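Local coordinates for hypothetical protein Atu2144 (Agrobacterium tumefaciens, PDB 2ODF) that is of unknown function but probably acts as an amidohydrolase of the N-formylglutamate amidohydrolase family, within the clan of zinc exopeptidases, at residues P39-T44 / E116-A121; S53-W58 / K102-D107; L85-N90 / P96-V101. All coordinates share one frame; numbering follows the deposited sequence.

Contact 1: P39-T44 / E116-A121; sequences PQKYGT and EAERFA
Glu118 reaches from the first turns of helix 116-143 to meet Tyr42 and Lys41, two neighbours on a short 3-10 turn in the loop between strand 27-31 and helix 49-52. Its side chain and theirs approach from opposite directions, and the three polar ends converge. Glu118 leaves the helix with CG anti to the backbone N (chi1 -178°) and then bends at chi2 (57°), which brings the carboxylate to the phenol. Tyr42 OH donates to Glu118 OE2 over a very short 2.5 Å. This oxygen lies at the edge of the tyrosine ring, near its plane, while the carboxylate as a whole is turned 81° from the ring. The other oxygen, Glu118 OE1, faces Lys41 NZ in a salt bridge of 3.5 Å. Lys41 passes alongside its neighbour, its CG 3.4 Å above one face of the Tyr42 ring and displaced toward the rim, and its NZ donates to Tyr42 OH at 3.0 Å. The phenol oxygen is therefore gripped twice, as donor to the glutamate and acceptor from the lysine. One turn along the helix, Arg122 forms a salt bridge with Glu118 OE2, and on the Pro39 side the loop rests on Phe82. With cations near both of its oxygens and a phenol donating to one of them, the carboxylate would be expected to stay ionised, joining loop to helix by polar and charged ties at the protein surface.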
ATOM      1  N   PRO A  39      18.434  -0.743  -0.633  1.00 19.28           N
ATOM      2  CA  PRO A  39      18.564   0.546  -1.294  1.00 19.74           C
ATOM      3  C   PRO A  39      19.540   1.436  -0.528  1.00 19.30           C
ATOM      4  O   PRO A  39      19.597   1.364   0.694  1.00 17.68           O
ATOM      5  CB  PRO A  39      17.151   1.129  -1.238  1.00 19.90           C
ATOM      6  CG  PRO A  39      16.268  -0.026  -1.084  1.00 19.03           C
ATOM      7  CD  PRO A  39      17.026  -1.042  -0.297  1.00 19.64           C
ATOM      8  N   GLN A  40      20.311   2.219  -1.271  1.00 20.85           N
ATOM      9  CA  GLN A  40      21.379   3.057  -0.732  1.00 22.42           C
ATOM     10  C   GLN A  40      20.853   3.898   0.428  1.00 22.58           C
ATOM     11  O   GLN A  40      21.502   4.007   1.454  1.00 23.61           O
ATOM     12  CB  GLN A  40      21.957   3.952  -1.844  1.00 22.91           C
ATOM     13  CG  GLN A  40      23.326   4.564  -1.487  1.00 24.25           C
ATOM     14  CD  GLN A  40      23.711   5.741  -2.394  1.00 26.10           C
ATOM     15  OE1 GLN A  40      24.606   5.608  -3.234  1.00 35.50           O
ATOM     16  NE2 GLN A  40      23.050   6.891  -2.220  1.00 28.72           N
ATOM     17  N   LYS A  41      19.652   4.447   0.296  1.00 22.83           N
ATOM     18  CA  LYS A  41      19.132   5.336   1.329  1.00 23.29           C
ATOM     19  C   LYS A  41      19.114   4.697   2.734  1.00 21.96           C
ATOM     20  O   LYS A  41      19.177   5.405   3.734  1.00 21.18           O
ATOM     21  CB  LYS A  41      17.746   5.883   0.932  1.00 23.93           C
ATOM     22  CG  LYS A  41      16.624   4.902   0.948  1.00 27.03           C
ATOM     23  CD  LYS A  41      15.224   5.600   0.773  1.00 27.46           C
ATOM     24  CE  LYS A  41      14.569   6.021   2.103  1.00 31.66           C
ATOM     25  NZ  LYS A  41      13.030   6.051   2.060  1.00 32.48           N
ATOM     26  N   TYR A  42      19.049   3.369   2.811  1.00 20.72           N
ATOM     27  CA  TYR A  42      18.930   2.683   4.096  1.00 20.56           C
ATOM     28  C   TYR A  42      20.245   2.314   4.731  1.00 19.92           C
ATOM     29  O   TYR A  42      20.269   1.909   5.874  1.00 19.73           O
ATOM     30  CB  TYR A  42      18.025   1.435   3.973  1.00 20.16           C
ATOM     31  CG  TYR A  42      16.617   1.830   3.665  1.00 18.07           C
ATOM     32  CD1 TYR A  42      15.799   2.380   4.645  1.00 19.22           C
ATOM     33  CD2 TYR A  42      16.135   1.743   2.387  1.00 20.34           C
ATOM     34  CE1 TYR A  42      14.512   2.780   4.362  1.00 19.91           C
ATOM     35  CE2 TYR A  42      14.865   2.147   2.077  1.00 19.28           C
ATOM     36  CZ  TYR A  42      14.047   2.674   3.070  1.00 20.55           C
ATOM     37  OH  TYR A  42      12.779   3.107   2.741  1.00 18.69           O
ATOM     38  N   GLY A  43      21.347   2.452   4.000  1.00 20.64           N
ATOM     39  CA  GLY A  43      22.628   2.020   4.510  1.00 20.39           C
ATOM     40  C   GLY A  43      22.614   0.558   4.896  1.00 20.35           C
ATOM     41  O   GLY A  43      22.221  -0.266   4.102  1.00 20.69           O
ATOM     42  N   THR A  44      23.047   0.249   6.119  1.00 20.16           N
ATOM     43  CA  THR A  44      23.085  -1.120   6.637  1.00 20.46           C
ATOM     44  C   THR A  44      21.791  -1.557   7.369  1.00 19.87           C
ATOM     45  O   THR A  44      21.727  -2.649   7.897  1.00 19.51           O
ATOM     46  CB  THR A  44      24.272  -1.274   7.613  1.00 21.21           C
ATOM     47  OG1 THR A  44      24.029  -0.500   8.791  1.00 22.91           O
ATOM     48  CG2 THR A  44      25.594  -0.815   6.950  1.00 19.51           C
ATOM     49  N   GLU A 116       4.662   6.916   9.751  1.00 18.34           N
ATOM     50  CA  GLU A 116       3.696   6.781   8.694  1.00 18.37           C
ATOM     51  C   GLU A 116       4.271   7.096   7.320  1.00 17.87           C
ATOM     52  O   GLU A 116       3.954   6.387   6.356  1.00 18.42           O
ATOM     53  CB  GLU A 116       2.430   7.582   9.024  1.00 18.29           C
ATOM     54  CG  GLU A 116       1.622   6.826  10.094  1.00 19.70           C
ATOM     55  CD  GLU A 116       0.476   7.608  10.699  1.00 20.97           C
ATOM     56  OE1 GLU A 116      -0.221   8.339   9.968  1.00 22.10           O
ATOM     57  OE2 GLU A 116       0.278   7.466  11.922  1.00 25.49           O
ATOM     58  N   ALA A 117       5.132   8.106   7.217  1.00 16.89           N
ATOM     59  CA  ALA A 117       5.705   8.423   5.910  1.00 17.62           C
ATOM     60  C   ALA A 117       6.579   7.257   5.418  1.00 17.13           C
ATOM     61  O   ALA A 117       6.623   6.977   4.220  1.00 17.27           O
ATOM     62  CB  ALA A 117       6.506   9.691   5.959  1.00 16.66           C
ATOM     63  N   GLU A 118       7.274   6.602   6.339  1.00 17.05           N
ATOM     64  CA  GLU A 118       8.229   5.541   5.959  1.00 17.52           C
ATOM     65  C   GLU A 118       7.523   4.233   5.538  1.00 17.26           C
ATOM     66  O   GLU A 118       7.934   3.588   4.565  1.00 18.14           O
ATOM     67  CB  GLU A 118       9.236   5.299   7.063  1.00 17.83           C
ATOM     68  CG  GLU A 118      10.279   4.245   6.714  1.00 19.38           C
ATOM     69  CD  GLU A 118      11.062   4.575   5.441  1.00 21.20           C
ATOM     70  OE1 GLU A 118      11.323   5.765   5.147  1.00 20.86           O
ATOM     71  OE2 GLU A 118      11.486   3.625   4.760  1.00 23.11           O
ATOM     72  N   ARG A 119       6.472   3.849   6.259  1.00 16.75           N
ATOM     73  CA  ARG A 119       5.621   2.738   5.875  1.00 17.27           C
ATOM     74  C   ARG A 119       4.984   2.982   4.511  1.00 16.79           C
ATOM     75  O   ARG A 119       4.951   2.084   3.669  1.00 17.38           O
ATOM     76  CB  ARG A 119       4.529   2.494   6.900  1.00 17.48           C
ATOM     77  CG  ARG A 119       5.082   2.021   8.280  1.00 18.87           C
ATOM     78  CD  ARG A 119       3.968   1.532   9.201  1.00 17.89           C
ATOM     79  NE  ARG A 119       3.495   0.229   8.765  1.00 23.21           N
ATOM     80  CZ  ARG A 119       4.082  -0.928   9.063  1.00 23.78           C
ATOM     81  NH1 ARG A 119       5.170  -0.979   9.822  1.00 24.48           N
ATOM     82  NH2 ARG A 119       3.571  -2.044   8.596  1.00 27.27           N
ATOM     83  N   PHE A 120       4.514   4.196   4.278  1.00 16.17           N
ATOM     84  CA  PHE A 120       3.925   4.506   2.998  1.00 16.35           C
ATOM     85  C   PHE A 120       5.015   4.407   1.906  1.00 16.12           C
ATOM     86  O   PHE A 120       4.773   3.826   0.881  1.00 15.35           O
ATOM     87  CB  PHE A 120       3.228   5.875   2.955  1.00 16.80           C
ATOM     88  CG  PHE A 120       2.674   6.166   1.623  1.00 16.04           C
ATOM     89  CD1 PHE A 120       1.497   5.575   1.212  1.00 17.91           C
ATOM     90  CD2 PHE A 120       3.409   6.863   0.701  1.00 18.20           C
ATOM     91  CE1 PHE A 120       1.018   5.788  -0.052  1.00 17.69           C
ATOM     92  CE2 PHE A 120       2.944   7.057  -0.556  1.00 17.15           C
ATOM     93  CZ  PHE A 120       1.747   6.508  -0.936  1.00 16.74           C
ATOM     94  N   ALA A 121       6.181   4.995   2.154  1.00 15.54           N
ATOM     95  CA  ALA A 121       7.276   5.020   1.192  1.00 16.32           C
ATOM     96  C   ALA A 121       7.612   3.607   0.703  1.00 16.78           C
ATOM     97  O   ALA A 121       7.668   3.349  -0.514  1.00 16.08           O
ATOM     98  CB  ALA A 121       8.526   5.706   1.813  1.00 16.80           C
TER

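Contact 2: S53-W58 / K102-D107; sequences SSHAAW and KSEIYD
Ala56 and His55 meet the tip of a short beta hairpin, its strands 102-103 and 106-107 joined by a type II' turn from Ser103 to Tyr106. The closest approach is Ala56 CB to Ser103 OG at 3.2 Å, a methyl group set against a hydroxyl oxygen. With chi1 at 171° the hydroxyl of Ser103 swings away from its own amide nitrogen and onto the alanine methyl. Beside this pair, the His55 ring presents its CE1-NE2 edge to Glu104, whose OE1 lies 3.4 Å from His55 CE1 and near the ring plane. The two side chains cross at about a right angle, with the carboxylate plane turned 81° from the imidazole.

Further out, the hairpin is closed by reciprocal backbone bonds between Ser103 and Tyr106, a hydrogen-bonded antiparallel pair that holds Glu104 at the first corner of the turn. Val51 of helix 49-52 packs against both Ala56 and Tyr106, while His55 also rests on Thr157. Shortly after that helix the loop forms an ST turn: Ser54 OG is hydrogen-bonded to Val51 O and accepts from Ala56 N at 3.1 Å, with an N-H...O angle of 160°.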
ATOM      1  N   SER A  53      24.541 -10.430   4.713  1.00 24.62           N
ATOM      2  CA  SER A  53      24.908 -11.440   3.703  1.00 24.95           C
ATOM      3  C   SER A  53      24.243 -12.787   4.018  1.00 25.22           C
ATOM      4  O   SER A  53      24.509 -13.813   3.359  1.00 26.14           O
ATOM      5  CB  SER A  53      26.428 -11.565   3.669  1.00 25.09           C
ATOM      6  OG  SER A  53      26.902 -12.128   4.879  1.00 27.64           O
ATOM      7  N   SER A  54      23.355 -12.788   5.006  1.00 24.72           N
ATOM      8  CA  SER A  54      22.717 -14.020   5.453  1.00 24.56           C
ATOM      9  C   SER A  54      21.332 -14.155   4.856  1.00 23.95           C
ATOM     10  O   SER A  54      20.874 -13.288   4.130  1.00 22.24           O
ATOM     11  CB  SER A  54      22.600 -14.044   6.990  1.00 24.42           C
ATOM     12  OG  SER A  54      21.574 -13.162   7.451  1.00 24.69           O
ATOM     13  N   HIS A  55      20.674 -15.251   5.224  1.00 24.28           N
ATOM     14  CA  HIS A  55      19.275 -15.498   4.876  1.00 23.48           C
ATOM     15  C   HIS A  55      18.267 -14.513   5.473  1.00 23.07           C
ATOM     16  O   HIS A  55      17.108 -14.558   5.074  1.00 23.35           O
ATOM     17  CB  HIS A  55      18.880 -16.926   5.273  1.00 23.94           C
ATOM     18  CG  HIS A  55      18.833 -17.134   6.752  1.00 24.39           C
ATOM     19  ND1 HIS A  55      17.691 -16.943   7.490  1.00 26.98           N
ATOM     20  CD2 HIS A  55      19.807 -17.461   7.637  1.00 27.70           C
ATOM     21  CE1 HIS A  55      17.954 -17.148   8.768  1.00 26.79           C
ATOM     22  NE2 HIS A  55      19.231 -17.468   8.883  1.00 27.10           N
ATOM     23  N   ALA A  56      18.673 -13.629   6.415  1.00 21.83           N
ATOM     24  CA  ALA A  56      17.787 -12.543   6.880  1.00 20.70           C
ATOM     25  C   ALA A  56      17.364 -11.632   5.712  1.00 19.23           C
ATOM     26  O   ALA A  56      16.230 -11.148   5.673  1.00 18.73           O
ATOM     27  CB  ALA A  56      18.473 -11.679   7.969  1.00 19.75           C
ATOM     28  N   ALA A  57      18.296 -11.411   4.783  1.00 18.75           N
ATOM     29  CA  ALA A  57      18.140 -10.448   3.696  1.00 18.53           C
ATOM     30  C   ALA A  57      17.515 -10.993   2.426  1.00 18.18           C
ATOM     31  O   ALA A  57      17.044 -10.208   1.611  1.00 18.20           O
ATOM     32  CB  ALA A  57      19.477  -9.818   3.358  1.00 17.89           C
ATOM     33  N   TRP A  58      17.516 -12.306   2.245  1.00 17.76           N
ATOM     34  CA  TRP A  58      17.020 -12.927   1.022  1.00 18.45           C
ATOM     35  C   TRP A  58      16.860 -14.436   1.202  1.00 18.25           C
ATOM     36  O   TRP A  58      17.198 -14.982   2.253  1.00 18.75           O
ATOM     37  CB  TRP A  58      17.973 -12.618  -0.144  1.00 18.81           C
ATOM     38  CG  TRP A  58      19.283 -13.348  -0.090  1.00 19.51           C
ATOM     39  CD1 TRP A  58      20.013 -13.665   1.015  1.00 19.98           C
ATOM     40  CD2 TRP A  58      20.009 -13.852  -1.202  1.00 20.26           C
ATOM     41  NE1 TRP A  58      21.138 -14.329   0.652  1.00 21.03           N
ATOM     42  CE2 TRP A  58      21.167 -14.452  -0.705  1.00 19.11           C
ATOM     43  CE3 TRP A  58      19.791 -13.846  -2.586  1.00 20.33           C
ATOM     44  CZ2 TRP A  58      22.113 -15.052  -1.540  1.00 21.76           C
ATOM     45  CZ3 TRP A  58      20.724 -14.426  -3.406  1.00 21.02           C
ATOM     46  CH2 TRP A  58      21.879 -15.024  -2.882  1.00 20.06           C
ATOM     47  N   LYS A 102      12.522  -7.538  13.815  1.00 26.50           N
ATOM     48  CA  LYS A 102      13.551  -8.519  14.152  1.00 27.59           C
ATOM     49  C   LYS A 102      13.664  -9.563  13.025  1.00 27.72           C
ATOM     50  O   LYS A 102      12.678  -9.837  12.359  1.00 26.79           O
ATOM     51  CB  LYS A 102      13.163  -9.224  15.457  1.00 27.96           C
ATOM     52  CG  LYS A 102      14.341  -9.709  16.292  1.00 30.46           C
ATOM     53  CD  LYS A 102      13.880 -10.313  17.645  1.00 31.22           C
ATOM     54  CE  LYS A 102      13.569  -9.245  18.676  1.00 34.96           C
ATOM     55  NZ  LYS A 102      13.206  -9.827  20.042  1.00 35.94           N
ATOM     56  N   SER A 103      14.875 -10.074  12.789  1.00 28.33           N
ATOM     57  CA  SER A 103      15.090 -11.326  12.044  1.00 29.72           C
ATOM     58  C   SER A 103      15.728 -12.320  12.999  1.00 30.46           C
ATOM     59  O   SER A 103      16.927 -12.220  13.304  1.00 30.96           O
ATOM     60  CB  SER A 103      16.002 -11.129  10.835  1.00 29.33           C
ATOM     61  OG  SER A 103      16.347 -12.390  10.270  1.00 30.45           O
ATOM     62  N   GLU A 104      14.915 -13.253  13.489  1.00 31.69           N
ATOM     63  CA  GLU A 104      15.342 -14.286  14.429  1.00 32.37           C
ATOM     64  C   GLU A 104      15.865 -13.630  15.706  1.00 32.17           C
ATOM     65  O   GLU A 104      15.111 -12.940  16.385  1.00 32.46           O
ATOM     66  CB  GLU A 104      16.368 -15.232  13.789  1.00 32.83           C
ATOM     67  CG  GLU A 104      15.872 -15.904  12.515  1.00 35.04           C
ATOM     68  CD  GLU A 104      16.716 -17.099  12.130  1.00 35.57           C
ATOM     69  OE1 GLU A 104      17.966 -16.969  12.128  1.00 40.23           O
ATOM     70  OE2 GLU A 104      16.133 -18.168  11.834  1.00 40.77           O
ATOM     71  N   ILE A 105      17.145 -13.800  16.024  1.00 32.00           N
ATOM     72  CA  ILE A 105      17.707 -13.156  17.221  1.00 31.94           C
ATOM     73  C   ILE A 105      18.210 -11.723  16.962  1.00 31.51           C
ATOM     74  O   ILE A 105      18.664 -11.048  17.891  1.00 31.89           O
ATOM     75  CB  ILE A 105      18.858 -14.007  17.847  1.00 32.19           C
ATOM     76  CG1 ILE A 105      19.918 -14.365  16.791  1.00 32.49           C
ATOM     77  CG2 ILE A 105      18.267 -15.271  18.502  1.00 33.95           C
ATOM     78  CD1 ILE A 105      21.359 -14.463  17.334  1.00 33.30           C
ATOM     79  N   TYR A 106      18.113 -11.255  15.718  1.00 30.29           N
ATOM     80  CA  TYR A 106      18.692  -9.966  15.326  1.00 28.91           C
ATOM     81  C   TYR A 106      17.676  -8.842  15.238  1.00 27.79           C
ATOM     82  O   TYR A 106      16.783  -8.881  14.408  1.00 26.62           O
ATOM     83  CB  TYR A 106      19.396 -10.099  13.985  1.00 29.90           C
ATOM     84  CG  TYR A 106      20.502 -11.106  14.043  1.00 31.03           C
ATOM     85  CD1 TYR A 106      21.650 -10.849  14.777  1.00 31.17           C
ATOM     86  CD2 TYR A 106      20.389 -12.329  13.390  1.00 31.76           C
ATOM     87  CE1 TYR A 106      22.665 -11.785  14.856  1.00 31.50           C
ATOM     88  CE2 TYR A 106      21.410 -13.265  13.453  1.00 31.79           C
ATOM     89  CZ  TYR A 106      22.534 -12.988  14.188  1.00 31.55           C
ATOM     90  OH  TYR A 106      23.539 -13.908  14.241  1.00 32.43           O
ATOM     91  N   ASP A 107      17.836  -7.850  16.118  1.00 26.14           N
ATOM     92  CA  ASP A 107      17.122  -6.600  16.038  1.00 24.78           C
ATOM     93  C   ASP A 107      17.526  -5.804  14.782  1.00 22.99           C
ATOM     94  O   ASP A 107      18.688  -5.820  14.358  1.00 23.08           O
ATOM     95  CB  ASP A 107      17.431  -5.803  17.296  1.00 25.13           C
ATOM     96  CG  ASP A 107      16.810  -4.451  17.282  1.00 25.93           C
ATOM     97  OD1 ASP A 107      15.555  -4.366  17.207  1.00 31.34           O
ATOM     98  OD2 ASP A 107      17.571  -3.470  17.341  1.00 29.09           O
TER

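Contact 3: L85-N90 / P96-V101; sequences LVYDCN and PSAMPV
Tyr87 lays its ring over Ala98, whose CB sits 4.2 Å from the ring centroid in an off-centre CH-pi contact, nearest to the CZ end. Toward the other end of the ring, Ala98 O also stands above one face, displaced toward the rim. Met99 adds to the same ring: its chain bends at chi3 (-129°), bringing CE to 3.5 Å from Tyr87 CE2, and its sulfur approaches obliquely in a Met-aromatic contact. Arg119 and Thr123 of helix 116-143 touch Met99 and Leu126 of that helix packs on Tyr87, so both side chains meet the helix, while the hydroxyl of Tyr87 is hydrogen-bonded to Arg91 O.

The backbones are pinned where Asp88 N donates to Ala98 O at 2.8 Å, an almost straight bond with an N-H...O angle of 169°. The same carbonyl oxygen receives a CA-H...O contact from Tyr87 CA at 3.3 Å. A water bridges the two segments, donating to Asp88 OD2 at 2.9 Å; its approach to Ser97 O is unusually short and is doubtful in detail. Asp88 OD2 also pairs with Arg84 in a salt bridge, while OD1 accepts from Asn90 N at 3.0 Å, closing an Asx turn, and is hydrogen-bonded to His33 NE2.

Both carboxylate oxygens are thus engaged more than once, and the turn, His33, Arg84 and the water together would hold the carboxylate in one orientation. The contact couples a buried apolar cluster round Tyr87 to this polar network, with Ala98 taking part in the first by its methyl and anchoring the adjoining backbone by its carbonyl.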
ATOM      1  N   LEU A  85      13.982  -7.425   3.913  1.00 17.57           N
ATOM      2  CA  LEU A  85      14.181  -6.639   5.148  1.00 17.60           C
ATOM      3  C   LEU A  85      13.562  -5.257   5.066  1.00 17.41           C
ATOM      4  O   LEU A  85      13.118  -4.730   6.099  1.00 17.64           O
ATOM      5  CB  LEU A  85      15.649  -6.512   5.508  1.00 18.43           C
ATOM      6  CG  LEU A  85      16.354  -7.775   5.998  1.00 18.26           C
ATOM      7  CD1 LEU A  85      17.838  -7.501   5.989  1.00 18.92           C
ATOM      8  CD2 LEU A  85      15.886  -8.180   7.339  1.00 19.48           C
ATOM      9  N   VAL A  86      13.521  -4.673   3.866  1.00 16.54           N
ATOM     10  CA  VAL A  86      12.910  -3.379   3.660  1.00 17.44           C
ATOM     11  C   VAL A  86      11.382  -3.527   3.536  1.00 17.72           C
ATOM     12  O   VAL A  86      10.613  -2.845   4.216  1.00 17.41           O
ATOM     13  CB  VAL A  86      13.511  -2.632   2.444  1.00 18.14           C
ATOM     14  CG1 VAL A  86      12.867  -1.233   2.310  1.00 17.13           C
ATOM     15  CG2 VAL A  86      15.028  -2.471   2.635  1.00 16.85           C
ATOM     16  N   TYR A  87      10.948  -4.461   2.700  1.00 17.13           N
ATOM     17  CA  TYR A  87       9.529  -4.805   2.613  1.00 16.62           C
ATOM     18  C   TYR A  87       9.437  -6.257   2.153  1.00 16.57           C
ATOM     19  O   TYR A  87       9.952  -6.603   1.071  1.00 17.86           O
ATOM     20  CB  TYR A  87       8.722  -3.873   1.665  1.00 16.24           C
ATOM     21  CG  TYR A  87       7.237  -4.087   1.863  1.00 16.49           C
ATOM     22  CD1 TYR A  87       6.641  -5.295   1.502  1.00 17.87           C
ATOM     23  CD2 TYR A  87       6.438  -3.137   2.491  1.00 17.47           C
ATOM     24  CE1 TYR A  87       5.299  -5.541   1.749  1.00 16.77           C
ATOM     25  CE2 TYR A  87       5.087  -3.380   2.723  1.00 16.12           C
ATOM     26  CZ  TYR A  87       4.528  -4.606   2.362  1.00 16.55           C
ATOM     27  OH  TYR A  87       3.190  -4.914   2.604  1.00 14.82           O
ATOM     28  N   ASP A  88       8.789  -7.096   2.960  1.00 16.22           N
ATOM     29  CA  ASP A  88       8.559  -8.495   2.601  1.00 15.71           C
ATOM     30  C   ASP A  88       7.331  -8.556   1.707  1.00 15.50           C
ATOM     31  O   ASP A  88       6.201  -8.481   2.177  1.00 14.59           O
ATOM     32  CB  ASP A  88       8.373  -9.376   3.846  1.00 15.37           C
ATOM     33  CG  ASP A  88       8.347 -10.865   3.508  1.00 16.47           C
ATOM     34  OD1 ASP A  88       8.029 -11.210   2.342  1.00 18.82           O
ATOM     35  OD2 ASP A  88       8.655 -11.678   4.401  1.00 18.99           O
ATOM     36  N   CYS A  89       7.566  -8.669   0.404  1.00 15.87           N
ATOM     37  CA  CYS A  89       6.469  -8.603  -0.563  1.00 16.21           C
ATOM     38  C   CYS A  89       5.499  -9.782  -0.466  1.00 16.75           C
ATOM     39  O   CYS A  89       4.439  -9.752  -1.088  1.00 18.05           O
ATOM     40  CB  CYS A  89       7.013  -8.452  -1.960  1.00 16.35           C
ATOM     41  SG  CYS A  89       7.604  -6.812  -2.276  1.00 19.52           S
ATOM     42  N   ASN A  90       5.845 -10.803   0.312  1.00 16.03           N
ATOM     43  CA  ASN A  90       4.911 -11.888   0.596  1.00 16.76           C
ATOM     44  C   ASN A  90       4.113 -11.608   1.874  1.00 15.50           C
ATOM     45  O   ASN A  90       3.634 -12.530   2.495  1.00 15.37           O
ATOM     46  CB  ASN A  90       5.652 -13.239   0.740  1.00 16.77           C
ATOM     47  CG  ASN A  90       4.710 -14.451   0.620  1.00 17.04           C
ATOM     48  OD1 ASN A  90       3.648 -14.368   0.016  1.00 17.34           O
ATOM     49  ND2 ASN A  90       5.128 -15.579   1.163  1.00 19.05           N
ATOM     50  N   PRO A  96       2.804  -7.428  10.867  1.00 21.34           N
ATOM     51  CA  PRO A  96       4.082  -7.033  11.465  1.00 21.60           C
ATOM     52  C   PRO A  96       5.301  -7.569  10.741  1.00 20.78           C
ATOM     53  O   PRO A  96       6.399  -7.032  10.900  1.00 21.21           O
ATOM     54  CB  PRO A  96       4.016  -7.640  12.873  1.00 21.70           C
ATOM     55  CG  PRO A  96       2.622  -7.822  13.152  1.00 23.56           C
ATOM     56  CD  PRO A  96       1.968  -8.156  11.836  1.00 21.38           C
ATOM     57  N   SER A  97       5.136  -8.635   9.963  1.00 20.04           N
ATOM     58  CA  SER A  97       6.266  -9.210   9.239  1.00 19.00           C
ATOM     59  C   SER A  97       6.549  -8.459   7.946  1.00 17.27           C
ATOM     60  O   SER A  97       7.552  -8.715   7.329  1.00 17.00           O
ATOM     61  CB  SER A  97       6.039 -10.699   8.933  1.00 19.82           C
ATOM     62  OG  SER A  97       6.173 -11.433  10.133  1.00 22.45           O
ATOM     63  N   ALA A  98       5.697  -7.530   7.525  1.00 16.53           N
ATOM     64  CA  ALA A  98       5.951  -6.812   6.263  1.00 17.04           C
ATOM     65  C   ALA A  98       7.242  -5.982   6.313  1.00 17.08           C
ATOM     66  O   ALA A  98       7.982  -5.870   5.314  1.00 16.62           O
ATOM     67  CB  ALA A  98       4.750  -5.916   5.886  1.00 16.78           C
ATOM     68  N   MET A  99       7.449  -5.381   7.462  1.00 17.13           N
ATOM     69  CA  MET A  99       8.577  -4.549   7.735  1.00 16.79           C
ATOM     70  C   MET A  99       9.073  -4.965   9.088  1.00 17.75           C
ATOM     71  O   MET A  99       8.683  -4.420  10.052  1.00 16.79           O
ATOM     72  CB  MET A  99       8.202  -3.076   7.697  1.00 17.44           C
ATOM     73  CG  MET A  99       7.648  -2.635   6.373  1.00 17.77           C
ATOM     74  SD  MET A  99       6.976  -0.959   6.203  1.00 12.42           S
ATOM     75  CE  MET A  99       5.476  -1.292   5.507  1.00 18.39           C
ATOM     76  N   PRO A 100       9.825  -6.051   9.125  1.00 19.24           N
ATOM     77  CA  PRO A 100      10.011  -6.725  10.399  1.00 20.55           C
ATOM     78  C   PRO A 100      10.994  -6.034  11.351  1.00 21.02           C
ATOM     79  O   PRO A 100      12.083  -5.624  10.939  1.00 20.66           O
ATOM     80  CB  PRO A 100      10.528  -8.095   9.987  1.00 20.13           C
ATOM     81  CG  PRO A 100      11.299  -7.856   8.755  1.00 20.50           C
ATOM     82  CD  PRO A 100      10.508  -6.776   8.029  1.00 19.36           C
ATOM     83  N   VAL A 101      10.607  -5.947  12.619  1.00 22.09           N
ATOM     84  CA  VAL A 101      11.467  -5.335  13.632  1.00 23.54           C
ATOM     85  C   VAL A 101      12.648  -6.238  14.063  1.00 24.48           C
ATOM     86  O   VAL A 101      13.657  -5.738  14.573  1.00 22.91           O
ATOM     87  CB  VAL A 101      10.674  -4.888  14.882  1.00 23.86           C
ATOM     88  CG1 VAL A 101       9.585  -3.900  14.460  1.00 23.15           C
ATOM     89  CG2 VAL A 101      10.075  -6.095  15.650  1.00 24.96           C
TER
HETATM   90  O   HOH W   1       9.203 -10.597   7.037  1.00 19.03           O

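Along the chain the contacts are nested: contact 3 (85-90 with 96-101) closes the innermost loop, contact 2 lies round it, and contact 1 encloses both. Segment 96-101 runs straight into the hairpin of contact 2, and helix 116-143, which supplies one side of contact 1, follows that hairpin. Contact 3 touches both others, its centre about 12 Å from that of contact 1 and about 11 Å from that of contact 2, whereas contacts 1 and 2 are about 17 Å apart between centres and do not touch. Val86 packs on Pro39 and Tyr42, and Leu85 on Ala56 and Ala57. Arg122, the partner named in contact 1, also donates to Val86 O. The connections after strands 27-31 and 77-80 are thereby tied into one body.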